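Local atomic coordinates of putative peptide binding protein (Ruminococcus gnavus, PDB entry 3NOH), a protein that is of uncharacterised function but may bind peptides. Residues S22-N28 against Y110-E116. Sequence-based numbering, arbitrary orientation.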
loop_
_atom_site.group_PDB
_atom_site.type_symbol
_atom_site.label_atom_id
_atom_site.label_comp_id
_atom_site.label_asym_id
_atom_site.label_seq_id
_atom_site.Cartn_x
_atom_site.Cartn_y
_atom_site.Cartn_z
ATOM N N SER A 22 -6.024 -11.984 -5.205
ATOM C CA SER A 22 -5.129 -11.514 -4.147
ATOM C C SER A 22 -4.463 -10.252 -4.552
ATOM O O SER A 22 -4.116 -10.058 -5.715
ATOM C CB SER A 22 -4.015 -12.574 -3.894
ATOM O OG SER A 22 -4.548 -13.738 -3.339
ATOM N N TYR A 23 -4.276 -9.384 -3.570
ATOM C CA TYR A 23 -3.559 -8.160 -3.726
ATOM C C TYR A 23 -2.555 -8.102 -2.633
ATOM O O TYR A 23 -2.624 -8.846 -1.635
ATOM C CB TYR A 23 -4.522 -6.965 -3.613
ATOM C CG TYR A 23 -5.499 -6.924 -4.743
ATOM C CD1 TYR A 23 -6.627 -7.710 -4.701
ATOM C CD2 TYR A 23 -5.283 -6.108 -5.863
ATOM C CE1 TYR A 23 -7.526 -7.733 -5.779
ATOM C CE2 TYR A 23 -6.168 -6.119 -6.927
ATOM C CZ TYR A 23 -7.277 -6.932 -6.885
ATOM O OH TYR A 23 -8.189 -6.923 -7.935
ATOM N N ILE A 24 -1.602 -7.202 -2.854
ATOM C CA ILE A 24 -0.671 -6.878 -1.811
ATOM C C ILE A 24 -0.616 -5.420 -1.473
ATOM O O ILE A 24 -0.769 -4.564 -2.341
ATOM C CB ILE A 24 0.723 -7.399 -2.086
ATOM C CG1 ILE A 24 1.346 -6.780 -3.304
ATOM C CG2 ILE A 24 0.778 -8.959 -2.137
ATOM C CD1 ILE A 24 2.903 -7.067 -3.269
ATOM N N PHE A 25 -0.457 -5.164 -0.159
ATOM C CA PHE A 25 -0.085 -3.881 0.370
ATOM C C PHE A 25 1.335 -3.999 0.841
ATOM O O PHE A 25 1.602 -4.780 1.754
ATOM C CB PHE A 25 -1.011 -3.408 1.481
ATOM C CG PHE A 25 -0.577 -2.137 2.136
ATOM C CD1 PHE A 25 -0.631 -0.953 1.455
ATOM C CD2 PHE A 25 -0.103 -2.142 3.462
ATOM C CE1 PHE A 25 -0.214 0.214 2.040
ATOM C CE2 PHE A 25 0.292 -0.945 4.054
ATOM C CZ PHE A 25 0.250 0.209 3.339
ATOM N N CYS A 26 2.237 -3.208 0.233
ATOM C CA CYS A 26 3.664 -3.434 0.388
ATOM C C CYS A 26 4.325 -2.113 0.820
ATOM O O CYS A 26 4.082 -1.071 0.206
ATOM C CB CYS A 26 4.270 -3.932 -0.962
ATOM S SG CYS A 26 5.982 -4.413 -0.811
HETATM N N MSE A 27 5.169 -2.188 1.859
HETATM C CA MSE A 27 5.885 -1.039 2.415
HETATM C C MSE A 27 7.371 -1.267 2.282
HETATM O O MSE A 27 7.858 -2.393 2.476
HETATM C CB MSE A 27 5.521 -0.848 3.910
HETATM C CG MSE A 27 4.066 -0.466 4.111
HETATM SE SE MSE A 27 3.545 -0.620 5.929
HETATM C CE MSE A 27 3.382 -2.562 5.927
ATOM N N ASN A 28 8.102 -0.198 2.022
ATOM C CA ASN A 28 9.557 -0.201 1.997
ATOM C C ASN A 28 10.089 0.006 3.436
ATOM O O ASN A 28 10.095 1.112 3.985
ATOM C CB ASN A 28 10.056 0.913 1.074
ATOM C CG ASN A 28 11.554 0.902 0.927
ATOM O OD1 ASN A 28 12.291 0.234 1.698
ATOM N ND2 ASN A 28 12.037 1.666 -0.052
ATOM N N TYR A 110 10.212 3.838 -3.726
ATOM C CA TYR A 110 8.814 3.901 -3.365
ATOM C C TYR A 110 8.709 3.931 -1.855
ATOM O O TYR A 110 9.669 3.593 -1.178
ATOM C CB TYR A 110 7.993 2.708 -3.952
ATOM C CG TYR A 110 8.249 1.403 -3.219
ATOM C CD1 TYR A 110 9.385 0.654 -3.458
ATOM C CD2 TYR A 110 7.327 0.932 -2.286
ATOM C CE1 TYR A 110 9.603 -0.557 -2.773
ATOM C CE2 TYR A 110 7.539 -0.244 -1.583
ATOM C CZ TYR A 110 8.672 -0.995 -1.850
ATOM O OH TYR A 110 8.934 -2.143 -1.168
ATOM N N GLU A 111 7.536 4.284 -1.346
ATOM C CA GLU A 111 7.253 4.266 0.089
ATOM C C GLU A 111 6.344 3.086 0.343
ATOM O O GLU A 111 6.719 2.160 1.088
ATOM C CB GLU A 111 6.647 5.612 0.550
ATOM C CG GLU A 111 7.565 6.764 0.112
ATOM C CD GLU A 111 7.190 8.130 0.614
ATOM O OE1 GLU A 111 6.034 8.318 0.984
ATOM O OE2 GLU A 111 8.069 9.034 0.577
ATOM N N ALA A 112 5.159 3.100 -0.261
ATOM C CA ALA A 112 4.212 1.955 -0.206
ATOM C C ALA A 112 3.555 1.782 -1.565
ATOM O O ALA A 112 3.544 2.700 -2.382
ATOM C CB ALA A 112 3.149 2.100 0.914
ATOM N N PHE A 113 3.044 0.591 -1.844
ATOM C CA PHE A 113 2.231 0.386 -3.011
ATOM C C PHE A 113 1.154 -0.632 -2.782
ATOM O O PHE A 113 1.242 -1.482 -1.873
ATOM C CB PHE A 113 3.038 0.053 -4.291
ATOM C CG PHE A 113 3.720 -1.297 -4.309
ATOM C CD1 PHE A 113 3.034 -2.416 -4.723
ATOM C CD2 PHE A 113 5.043 -1.424 -3.921
ATOM C CE1 PHE A 113 3.646 -3.643 -4.778
ATOM C CE2 PHE A 113 5.668 -2.649 -3.973
ATOM C CZ PHE A 113 4.961 -3.777 -4.380
ATOM N N LEU A 114 0.160 -0.597 -3.661
ATOM C CA LEU A 114 -0.874 -1.623 -3.761
ATOM C C LEU A 114 -0.797 -2.254 -5.122
ATOM O O LEU A 114 -0.651 -1.545 -6.114
ATOM C CB LEU A 114 -2.249 -0.982 -3.616
ATOM C CG LEU A 114 -2.667 -0.590 -2.209
ATOM C CD1 LEU A 114 -3.811 0.444 -2.266
ATOM C CD2 LEU A 114 -3.073 -1.844 -1.406
ATOM N N SER A 115 -0.934 -3.567 -5.215
ATOM C CA SER A 115 -0.983 -4.188 -6.534
ATOM C C SER A 115 -1.677 -5.523 -6.481
ATOM O O SER A 115 -1.788 -6.177 -5.430
ATOM C CB SER A 115 0.426 -4.367 -7.155
ATOM O OG SER A 115 1.143 -5.439 -6.523
ATOM N N GLU A 116 -2.127 -5.968 -7.657
ATOM C CA GLU A 116 -2.424 -7.376 -7.866
ATOM C C GLU A 116 -1.192 -8.153 -7.406
ATOM O O GLU A 116 -0.054 -7.703 -7.653
ATOM C CB GLU A 116 -2.690 -7.681 -9.352
ATOM C CG GLU A 116 -4.019 -7.122 -9.783
ATOM C CD GLU A 116 -4.506 -7.568 -11.172
ATOM O OE1 GLU A 116 -3.853 -8.402 -11.846
ATOM O OE2 GLU A 116 -5.676 -7.166 -11.470
HETATM O O HOH W 1 -7.564 -5.694 -10.062
#
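Strands 22-27 and 112-116 pair antiparallel in the middle of a mixed five-stranded sheet within an alpha/beta fold; their axes come within 4.7 Å and their directions differ by 165°. The backbone evidence is two reciprocal hydrogen-bonded pairs. Ile24 N to Ser115 O measures 2.8 Å and Ser115 N to Ile24 O 3.0 Å; Cys26 N to Phe113 O measures 2.9 Å and Phe113 N to Cys26 O 2.8 Å. Beyond the strand ends, Asn28 N still reaches Glu111 O at 2.9 Å. Between these rungs lie non-hydrogen-bonded pairs, where CA-H...O contacts such as Ala112 CA to Cys26 O (3.1 Å) fill in.

From Ile24-Ser115 to Met27-Ala112 the paired side chains alternate between the two sheet faces. Phe25, Met27, Ala112 and Leu114 share one: Phe25 CD1 meets Leu114 CD2 at 3.9 Å, edge-on to the ring, while helix 37-47 packs on Phe25 and Met27 and helix 71-86 on Leu114. On the other, Cys26 CB sits 3.7 Å from the Phe113 ring centroid, 19° off its normal, a CH-pi contact; Ile24 CD1 touches Phe113 CE1 at 3.8 Å.

Polar ends close the contact. One water lies 2.5 Å from Tyr23 OH, which also accepts a hydrogen bond from the backbone N of Glu20, and 2.8 Å from Glu116 OE2. At the far end Asn28, whose OD1 accepts from Leu30 N, donates ND2 to Tyr110 O at 3.3 Å while its CB lies 4.0 Å from the Tyr110 ring centroid.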